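Local coordinates for protein mRNA export factor MEX67 (Candida albicans, PDB 1Q40) that probably serves as an mRNA export factor and contains an NTF2-like domain that pairs with a second protein, at residues B[18-23]-B[187-192]; B[102-107]-B[200-205]; B[123-128]-B[132-137]. All blocks are in the same frame, centred on the assembly; numbering follows the deposited sequence.

Interaction 1 of 3, residues B[18-23]-B[187-192]; sequences TNFIAN and FVVIPG
Phe-20, on helix 18-23, drives the rim of its ring into the flat side of Phe-187, on strand 187-190. The result is a T-shaped (edge-to-face) pair, with ring centroids 5.2 Å apart and planes inclined at 78°. CE2 of Phe-20 stands over the centre of the Phe-187 ring, and its closest atom there is CG of Phe-187, at 3.9 Å. With CG of Phe-20 anti to the backbone N (chi1 174°), the ring is thrown off the helix toward the strand, which is how side chains bridge two segments whose axes pass 12.0 Å apart. Ile-21 adds a second point of support. Its CB does not aim at the strand, yet the end of the chain swings round and sets CD1 3.8 Å from CE2 of Phe-187, meeting that ring obliquely.

The aromatic part of the contact is therefore close-fitting, whereas the part formed with Val-189 is slacker: CG2 of Val-189 lies over a face of Phe-20, displaced toward the rim, and comes no nearer than 4.2 Å to CZ. No hydrogen bond crosses between the segments; the direct contact between them is apolar packing. Solvent begins on the outer side of the helix, where Thr-18, Asn-19, Ala-22 and Asn-23 are exposed, and again where the strand runs out at Pro-191 and Gly-192.

All four touching residues are buried, and their surroundings complete a small core. Tyr-24 makes another edge-to-face contact with Phe-187, Ile-136 of strand 134-146 meets Phe-20, Ile-21 and Val-189, and Val-199 of strand 198-208 meets both phenylalanines. Helix 14-29 thus lies across strand 181-190 and reaches the strands that flank it in the sheet.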
loop_
_atom_site.group_PDB
_atom_site.type_symbol
_atom_site.label_atom_id
_atom_site.label_comp_id
_atom_site.label_asym_id
_atom_site.label_seq_id
_atom_site.Cartn_x
_atom_site.Cartn_y
_atom_site.Cartn_z
ATOM N N THR B 18 -10.300 8.578 13.417
ATOM C CA THR B 18 -10.496 9.902 12.833
ATOM C C THR B 18 -9.843 10.979 13.697
ATOM O O THR B 18 -9.284 11.942 13.173
ATOM C CB THR B 18 -12.004 10.193 12.659
ATOM O OG1 THR B 18 -12.552 9.318 11.665
ATOM C CG2 THR B 18 -12.243 11.594 12.091
ATOM N N ASN B 19 -9.916 10.810 15.014
ATOM C CA ASN B 19 -9.277 11.732 15.946
ATOM C C ASN B 19 -7.761 11.579 15.928
ATOM O O ASN B 19 -7.042 12.574 15.930
ATOM C CB ASN B 19 -9.793 11.513 17.371
ATOM C CG ASN B 19 -11.249 11.922 17.541
ATOM O OD1 ASN B 19 -11.928 12.298 16.579
ATOM N ND2 ASN B 19 -11.736 11.842 18.772
ATOM N N PHE B 20 -7.283 10.335 15.924
ATOM C CA PHE B 20 -5.846 10.065 15.878
ATOM C C PHE B 20 -5.236 10.756 14.665
ATOM O O PHE B 20 -4.259 11.476 14.798
ATOM C CB PHE B 20 -5.563 8.558 15.828
ATOM C CG PHE B 20 -4.107 8.217 15.629
ATOM C CD1 PHE B 20 -3.244 8.137 16.713
ATOM C CD2 PHE B 20 -3.600 7.987 14.355
ATOM C CE1 PHE B 20 -1.899 7.829 16.533
ATOM C CE2 PHE B 20 -2.255 7.687 14.167
ATOM C CZ PHE B 20 -1.406 7.604 15.261
ATOM N N ILE B 21 -5.843 10.544 13.499
ATOM C CA ILE B 21 -5.351 11.083 12.231
ATOM C C ILE B 21 -5.417 12.613 12.189
ATOM O O ILE B 21 -4.518 13.257 11.648
ATOM C CB ILE B 21 -6.143 10.461 11.039
ATOM C CG1 ILE B 21 -5.776 8.979 10.848
ATOM C CG2 ILE B 21 -5.922 11.247 9.741
ATOM C CD1 ILE B 21 -4.339 8.712 10.344
ATOM N N ALA B 22 -6.478 13.180 12.763
ATOM C CA ALA B 22 -6.681 14.632 12.803
ATOM C C ALA B 22 -5.593 15.330 13.624
ATOM O O ALA B 22 -5.019 16.322 13.182
ATOM C CB ALA B 22 -8.064 14.963 13.365
ATOM N N ASN B 23 -5.314 14.802 14.812
ATOM C CA ASN B 23 -4.256 15.329 15.666
ATOM C C ASN B 23 -2.873 15.051 15.093
ATOM O O ASN B 23 -1.996 15.908 15.168
ATOM C CB ASN B 23 -4.345 14.742 17.077
ATOM C CG ASN B 23 -3.210 15.221 17.979
ATOM O OD1 ASN B 23 -2.429 14.416 18.498
ATOM N ND2 ASN B 23 -3.097 16.540 18.144
ATOM N N PHE B 187 -0.533 2.931 9.942
ATOM C CA PHE B 187 -0.156 2.885 11.344
ATOM C C PHE B 187 -0.702 1.586 11.971
ATOM O O PHE B 187 -1.851 1.226 11.738
ATOM C CB PHE B 187 -0.775 4.064 12.104
ATOM C CG PHE B 187 -0.401 5.429 11.575
ATOM C CD1 PHE B 187 0.685 6.113 12.094
ATOM C CD2 PHE B 187 -1.173 6.048 10.600
ATOM C CE1 PHE B 187 1.020 7.383 11.638
ATOM C CE2 PHE B 187 -0.852 7.319 10.129
ATOM C CZ PHE B 187 0.244 7.989 10.658
ATOM N N VAL B 188 0.111 0.889 12.758
ATOM C CA VAL B 188 -0.402 -0.092 13.713
ATOM C C VAL B 188 -0.351 0.588 15.076
ATOM O O VAL B 188 0.727 0.932 15.552
ATOM C CB VAL B 188 0.437 -1.383 13.739
ATOM C CG1 VAL B 188 -0.113 -2.369 14.772
ATOM C CG2 VAL B 188 0.474 -2.022 12.369
ATOM N N VAL B 189 -1.514 0.809 15.683
ATOM C CA VAL B 189 -1.619 1.502 16.967
ATOM C C VAL B 189 -2.044 0.513 18.062
ATOM O O VAL B 189 -2.985 -0.255 17.875
ATOM C CB VAL B 189 -2.627 2.670 16.888
ATOM C CG1 VAL B 189 -2.565 3.533 18.151
ATOM C CG2 VAL B 189 -2.373 3.520 15.638
ATOM N N ILE B 190 -1.344 0.539 19.195
ATOM C CA ILE B 190 -1.595 -0.384 20.304
ATOM C C ILE B 190 -1.846 0.364 21.632
ATOM O O ILE B 190 -1.528 1.545 21.744
ATOM C CB ILE B 190 -0.418 -1.394 20.437
ATOM C CG1 ILE B 190 0.898 -0.682 20.764
ATOM C CG2 ILE B 190 -0.264 -2.205 19.153
ATOM C CD1 ILE B 190 2.058 -1.625 21.063
ATOM N N PRO B 191 -2.446 -0.302 22.623
ATOM C CA PRO B 191 -2.633 0.299 23.957
ATOM C C PRO B 191 -1.328 0.683 24.678
ATOM O O PRO B 191 -1.229 1.796 25.198
ATOM C CB PRO B 191 -3.374 -0.795 24.737
ATOM C CG PRO B 191 -3.995 -1.655 23.706
ATOM C CD PRO B 191 -3.035 -1.652 22.551
ATOM N N GLY B 192 -0.357 -0.226 24.715
ATOM C CA GLY B 192 0.946 0.064 25.294
ATOM C C GLY B 192 0.933 0.127 26.812
ATOM O O GLY B 192 1.602 0.970 27.422
#

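Interaction 2 of 3, residues B[102-107]-B[200-205]; sequences KSFQQL and ASDTLL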
loop_
_atom_site.group_PDB
_atom_site.type_symbol
_atom_site.label_atom_id
_atom_site.label_comp_id
_atom_site.label_asym_id
_atom_site.label_seq_id
_atom_site.Cartn_x
_atom_site.Cartn_y
_atom_site.Cartn_z
ATOM N N LYS B 102 14.758 11.618 13.601
ATOM C CA LYS B 102 15.719 12.007 12.560
ATOM C C LYS B 102 15.169 11.769 11.136
ATOM O O LYS B 102 15.363 12.593 10.250
ATOM C CB LYS B 102 17.063 11.303 12.776
ATOM C CG LYS B 102 17.839 11.838 13.970
ATOM C CD LYS B 102 19.179 11.120 14.215
ATOM C CE LYS B 102 19.728 11.474 15.595
ATOM N NZ LYS B 102 21.091 10.932 15.912
ATOM N N SER B 103 14.444 10.676 10.919
ATOM C CA SER B 103 13.805 10.447 9.620
ATOM C C SER B 103 12.759 11.522 9.329
ATOM O O SER B 103 12.672 12.013 8.211
ATOM C CB SER B 103 13.130 9.076 9.546
ATOM O OG SER B 103 14.080 8.048 9.639
ATOM N N PHE B 104 11.972 11.870 10.340
ATOM C CA PHE B 104 10.923 12.879 10.202
ATOM C C PHE B 104 11.507 14.246 9.836
ATOM O O PHE B 104 10.894 14.991 9.076
ATOM C CB PHE B 104 10.101 13.013 11.494
ATOM C CG PHE B 104 9.172 11.838 11.803
ATOM C CD1 PHE B 104 8.991 10.768 10.925
ATOM C CD2 PHE B 104 8.480 11.816 13.016
ATOM C CE1 PHE B 104 8.125 9.707 11.254
ATOM C CE2 PHE B 104 7.621 10.763 13.342
ATOM C CZ PHE B 104 7.442 9.703 12.453
ATOM N N GLN B 105 12.681 14.576 10.373
ATOM C CA GLN B 105 13.342 15.855 10.076
ATOM C C GLN B 105 13.818 15.968 8.631
ATOM O O GLN B 105 14.028 17.074 8.144
ATOM C CB GLN B 105 14.559 16.067 10.984
ATOM C CG GLN B 105 14.247 16.262 12.443
ATOM C CD GLN B 105 15.501 16.517 13.265
ATOM O OE1 GLN B 105 16.355 15.635 13.394
ATOM N NE2 GLN B 105 15.624 17.729 13.807
ATOM N N GLN B 106 14.013 14.827 7.967
ATOM C CA GLN B 106 14.501 14.778 6.588
ATOM C C GLN B 106 13.400 14.695 5.525
ATOM O O GLN B 106 13.686 14.577 4.333
ATOM C CB GLN B 106 15.449 13.591 6.415
ATOM C CG GLN B 106 16.697 13.664 7.286
ATOM C CD GLN B 106 17.500 12.387 7.219
ATOM O OE1 GLN B 106 18.070 12.061 6.181
ATOM N NE2 GLN B 106 17.512 11.643 8.307
ATOM N N LEU B 107 12.150 14.748 5.952
ATOM C CA LEU B 107 11.025 14.794 5.033
ATOM C C LEU B 107 10.585 16.267 4.869
ATOM O O LEU B 107 10.524 17.013 5.851
ATOM C CB LEU B 107 9.878 13.922 5.548
ATOM C CG LEU B 107 10.158 12.406 5.516
ATOM C CD1 LEU B 107 9.150 11.635 6.342
ATOM C CD2 LEU B 107 10.174 11.882 4.103
ATOM N N ALA B 200 3.219 1.269 16.939
ATOM C CA ALA B 200 4.153 0.153 16.830
ATOM C C ALA B 200 4.881 0.139 15.487
ATOM O O ALA B 200 6.051 -0.222 15.421
ATOM C CB ALA B 200 3.418 -1.164 17.018
ATOM N N SER B 201 4.153 0.485 14.431
ATOM C CA SER B 201 4.641 0.438 13.048
ATOM C C SER B 201 4.023 1.586 12.265
ATOM O O SER B 201 2.862 1.923 12.462
ATOM C CB SER B 201 4.284 -0.901 12.383
ATOM O OG SER B 201 4.541 -0.873 10.981
ATOM N N ASP B 202 4.804 2.161 11.354
ATOM C CA ASP B 202 4.425 3.354 10.612
ATOM C C ASP B 202 5.150 3.294 9.264
ATOM O O ASP B 202 6.378 3.379 9.234
ATOM C CB ASP B 202 4.863 4.561 11.425
ATOM C CG ASP B 202 4.432 5.886 10.839
ATOM O OD1 ASP B 202 3.969 5.953 9.681
ATOM O OD2 ASP B 202 4.557 6.945 11.493
ATOM N N THR B 203 4.398 3.110 8.168
ATOM C CA THR B 203 4.966 3.069 6.817
ATOM C C THR B 203 4.329 4.148 5.949
ATOM O O THR B 203 3.106 4.207 5.830
ATOM C CB THR B 203 4.792 1.672 6.142
ATOM O OG1 THR B 203 3.436 1.203 6.246
ATOM C CG2 THR B 203 5.567 0.622 6.876
ATOM N N LEU B 204 5.173 4.982 5.340
ATOM C CA LEU B 204 4.745 6.086 4.500
ATOM C C LEU B 204 5.188 5.784 3.080
ATOM O O LEU B 204 6.363 5.534 2.850
ATOM C CB LEU B 204 5.414 7.385 4.957
ATOM C CG LEU B 204 5.198 8.653 4.119
ATOM C CD1 LEU B 204 3.723 8.977 3.931
ATOM C CD2 LEU B 204 5.904 9.819 4.761
ATOM N N LEU B 205 4.242 5.812 2.142
ATOM C CA LEU B 205 4.521 5.637 0.730
ATOM C C LEU B 205 4.287 6.963 0.007
ATOM O O LEU B 205 3.218 7.559 0.132
ATOM C CB LEU B 205 3.637 4.544 0.130
ATOM C CG LEU B 205 4.006 4.127 -1.313
ATOM C CD1 LEU B 205 3.756 2.663 -1.522
ATOM C CD2 LEU B 205 3.218 4.908 -2.371
#
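The Phe-104 ring turns its edge to the carboxylate of Asp-202: OD2 of Asp-202 lies near the ring plane, 4.1 Å from CZ, and the two flat groups are inclined at 61°. The groups approach from opposite directions, Phe-104 from helix 102-105 and Asp-202 from strand 200-205. Further aromatic neighbours, Trp-28 and Phe-45, each form an edge-to-face pair with Phe-104. The carboxylate oxygen faces the CZ end of the ring and not its electron-rich face, an arrangement that may be mildly favourable electrostatically. The ring is not the main partner of OD2; that oxygen is hydrogen-bonded to Tyr-39 OH and forms a salt bridge with Arg-185, and these two direct partners fix the buried carboxylate.

Beside this polar spot the contact becomes apolar. Leu-107 and Leu-204 reach toward each other tip to tip, CD1 of Leu-107 lying 4.0 Å from CD2 of Leu-204. In Leu-204 the CG is anti to the backbone N (chi1 174°), carrying the methyls up from the strand to Leu-107, in the turn beyond the helix.

The chain leaving that helix is fixed from within and without. NE2 of Gln-106 donates to the carbonyl O of Lys-102 over 3.0 Å, coming from well above the carbonyl plane, while the Gln-106 backbone N reaches Ser-103 O at 3.1 Å. Arg-32 NH1 takes up both Phe-104 O and Leu-107 O.

On the reverse side of strand 200-205, Ser-201 and Thr-203 hydrogen-bond to the chain of another protein. A helix end packed on one face of a bent sheet whose other face receives a partner is the design of dimeric NTF2-like domains, and Phe-104, Leu-107, Asp-202 and Leu-204 belong to the interior of that fold.

Interaction 3 of 3, residues B[123-128]-B[132-137]; sequences MEVYKF and NGIMIT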
loop_
_atom_site.group_PDB
_atom_site.type_symbol
_atom_site.label_atom_id
_atom_site.label_comp_id
_atom_site.label_asym_id
_atom_site.label_seq_id
_atom_site.Cartn_x
_atom_site.Cartn_y
_atom_site.Cartn_z
HETATM N N MSE B 123 -9.735 6.453 3.974
HETATM C CA MSE B 123 -9.184 5.777 5.141
HETATM C C MSE B 123 -9.879 4.440 5.372
HETATM O O MSE B 123 -11.087 4.342 5.201
HETATM C CB MSE B 123 -9.374 6.675 6.365
HETATM C CG MSE B 123 -8.603 6.262 7.624
HETATM SE SE MSE B 123 -9.003 7.429 9.184
HETATM C CE MSE B 123 -9.424 9.040 8.275
ATOM N N GLU B 124 -9.103 3.425 5.752
ATOM C CA GLU B 124 -9.628 2.169 6.291
ATOM C C GLU B 124 -9.126 1.994 7.721
ATOM O O GLU B 124 -7.991 2.341 8.028
ATOM C CB GLU B 124 -9.165 0.979 5.453
ATOM C CG GLU B 124 -9.506 1.074 3.977
ATOM C CD GLU B 124 -8.481 1.850 3.162
ATOM O OE1 GLU B 124 -8.864 2.857 2.551
ATOM O OE2 GLU B 124 -7.291 1.455 3.124
ATOM N N VAL B 125 -9.976 1.461 8.594
ATOM C CA VAL B 125 -9.586 1.141 9.967
ATOM C C VAL B 125 -10.202 -0.201 10.382
ATOM O O VAL B 125 -11.398 -0.428 10.208
ATOM C CB VAL B 125 -9.953 2.287 10.961
ATOM C CG1 VAL B 125 -11.373 2.753 10.769
ATOM C CG2 VAL B 125 -9.729 1.861 12.418
ATOM N N TYR B 126 -9.362 -1.085 10.908
ATOM C CA TYR B 126 -9.770 -2.435 11.265
ATOM C C TYR B 126 -8.837 -3.026 12.325
ATOM O O TYR B 126 -7.815 -2.442 12.653
ATOM C CB TYR B 126 -9.813 -3.324 10.011
ATOM C CG TYR B 126 -8.555 -3.276 9.141
ATOM C CD1 TYR B 126 -7.632 -4.314 9.171
ATOM C CD2 TYR B 126 -8.302 -2.200 8.287
ATOM C CE1 TYR B 126 -6.481 -4.289 8.380
ATOM C CE2 TYR B 126 -7.141 -2.160 7.486
ATOM C CZ TYR B 126 -6.242 -3.215 7.541
ATOM O OH TYR B 126 -5.110 -3.209 6.766
ATOM N N LYS B 127 -9.198 -4.189 12.859
ATOM C CA LYS B 127 -8.430 -4.832 13.921
ATOM C C LYS B 127 -7.123 -5.458 13.417
ATOM O O LYS B 127 -7.087 -6.089 12.363
ATOM C CB LYS B 127 -9.267 -5.926 14.605
ATOM C CG LYS B 127 -10.298 -5.416 15.607
ATOM C CD LYS B 127 -10.981 -6.584 16.331
ATOM C CE LYS B 127 -12.160 -6.126 17.187
ATOM N NZ LYS B 127 -12.594 -7.172 18.160
ATOM N N PHE B 128 -6.064 -5.268 14.197
ATOM C CA PHE B 128 -4.834 -6.044 14.097
ATOM C C PHE B 128 -5.065 -7.384 14.829
ATOM O O PHE B 128 -5.733 -7.397 15.865
ATOM C CB PHE B 128 -3.692 -5.248 14.747
ATOM C CG PHE B 128 -2.320 -5.735 14.390
ATOM C CD1 PHE B 128 -1.831 -5.586 13.102
ATOM C CD2 PHE B 128 -1.511 -6.332 15.345
ATOM C CE1 PHE B 128 -0.565 -6.037 12.769
ATOM C CE2 PHE B 128 -0.243 -6.784 15.014
ATOM C CZ PHE B 128 0.228 -6.633 13.720
ATOM N N ASN B 132 -4.341 -6.468 20.845
ATOM C CA ASN B 132 -5.490 -5.562 20.858
ATOM C C ASN B 132 -5.233 -4.242 20.109
ATOM O O ASN B 132 -5.642 -3.169 20.552
ATOM C CB ASN B 132 -5.941 -5.303 22.307
ATOM C CG ASN B 132 -7.415 -5.607 22.523
ATOM O OD1 ASN B 132 -8.224 -4.700 22.737
ATOM N ND2 ASN B 132 -7.771 -6.887 22.462
ATOM N N GLY B 133 -4.564 -4.338 18.963
ATOM C CA GLY B 133 -4.238 -3.174 18.161
ATOM C C GLY B 133 -5.243 -2.916 17.055
ATOM O O GLY B 133 -6.107 -3.748 16.782
ATOM N N ILE B 134 -5.140 -1.741 16.438
ATOM C CA ILE B 134 -5.903 -1.419 15.240
ATOM C C ILE B 134 -4.963 -0.950 14.133
ATOM O O ILE B 134 -3.896 -0.413 14.403
ATOM C CB ILE B 134 -7.020 -0.368 15.528
ATOM C CG1 ILE B 134 -6.444 0.986 15.930
ATOM C CG2 ILE B 134 -7.968 -0.866 16.636
ATOM C CD1 ILE B 134 -7.426 2.109 15.760
HETATM N N MSE B 135 -5.376 -1.192 12.895
HETATM C CA MSE B 135 -4.676 -0.749 11.698
HETATM C C MSE B 135 -5.401 0.463 11.167
HETATM O O MSE B 135 -6.610 0.417 11.000
HETATM C CB MSE B 135 -4.738 -1.821 10.617
HETATM C CG MSE B 135 -4.092 -3.128 10.972
HETATM SE SE MSE B 135 -2.378 -3.305 10.073
HETATM C CE MSE B 135 -2.869 -3.855 8.403
ATOM N N ILE B 136 -4.665 1.537 10.905
ATOM C CA ILE B 136 -5.209 2.722 10.258
ATOM C C ILE B 136 -4.394 3.028 9.000
ATOM O O ILE B 136 -3.191 3.255 9.086
ATOM C CB ILE B 136 -5.158 3.940 11.205
ATOM C CG1 ILE B 136 -5.839 3.635 12.546
ATOM C CG2 ILE B 136 -5.810 5.145 10.529
ATOM C CD1 ILE B 136 -5.511 4.630 13.643
ATOM N N THR B 137 -5.055 3.035 7.846
ATOM C CA THR B 137 -4.420 3.412 6.586
ATOM C C THR B 137 -5.110 4.632 5.971
ATOM O O THR B 137 -6.324 4.642 5.771
ATOM C CB THR B 137 -4.425 2.225 5.619
ATOM O OG1 THR B 137 -3.563 1.207 6.135
ATOM C CG2 THR B 137 -3.785 2.569 4.289
HETATM O O HOH W 1 -4.425 -1.081 5.876
#
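Tyr-126 and Met-135 form one of the two antiparallel hydrogen-bonded pairs that join strands 123-127 and 134-137; Glu-124 and Thr-137 form the other. Each pair exchanges two backbone bonds; the shortest is Met-135 N to Tyr-126 O, 2.8 Å and nearly straight (172° at the hydrogen). A fifth bond, Phe-128 N to Gly-133 O at 3.0 Å, continues toward the turn, its donor standing well above the carbonyl plane. Between the pairs, CA-H...O contacts fill in, as from Val-125 CA to Met-135 O at 3.2 Å.

Aromatic contacts gather round Met-135, modelled as selenomethionine. Its CB makes a CH-pi contact over one face of Tyr-126, 3.8 Å from the ring centroid; with CG of Tyr-126 between the backbone N and the carbonyl carbon (chi1 50°), the ring folds across to its neighbour. SE of Met-135 then meets the edge of Phe-128, 3.8 Å from CD1, a Met-aromatic contact.

Apolar packing governs the opposite face, where Val-125 CG2 lies 4.3 Å from Ile-136 CG1. Ile-134 CD1 flanks Val-125 CG2 at 4.1 Å, and Met-123 SE flanks Ile-136 CG2 at 4.1 Å. Ile-21 of helix 14-29 covers Met-123 and Ile-136.

Among the polar ends, Glu-124 OE2 bonds to His-139, farther along the second strand, OE1 forms a salt bridge with a basic side chain of the other protein, and Thr-137 OG1 bonds to Thr-186 of the adjoining strand. The chemistry thus gives the hairpin two unlike faces, a largely apolar one beneath the helix and a mixed aromatic and polar one against the partner chain.

The three contacts share one curved sheet and illustrate how an NTF2-like domain is assembled. Strands 134-146, 181-190 and 198-208, used by interactions 3, 1 and 2 respectively, are consecutive neighbours in it. The centres of interactions 1 and 3 are about 9 Å apart and those of 1 and 2 about 15 Å; interactions 2 and 3, about 18 Å between centres, do not touch. Along the chain, interaction 3 is a local hairpin nested inside the spans closed by both others, while the segments of interactions 1 and 2 alternate. Helices 14-29 and 96-105 are thereby fastened to the same sheet, whose reverse face meets the second protein.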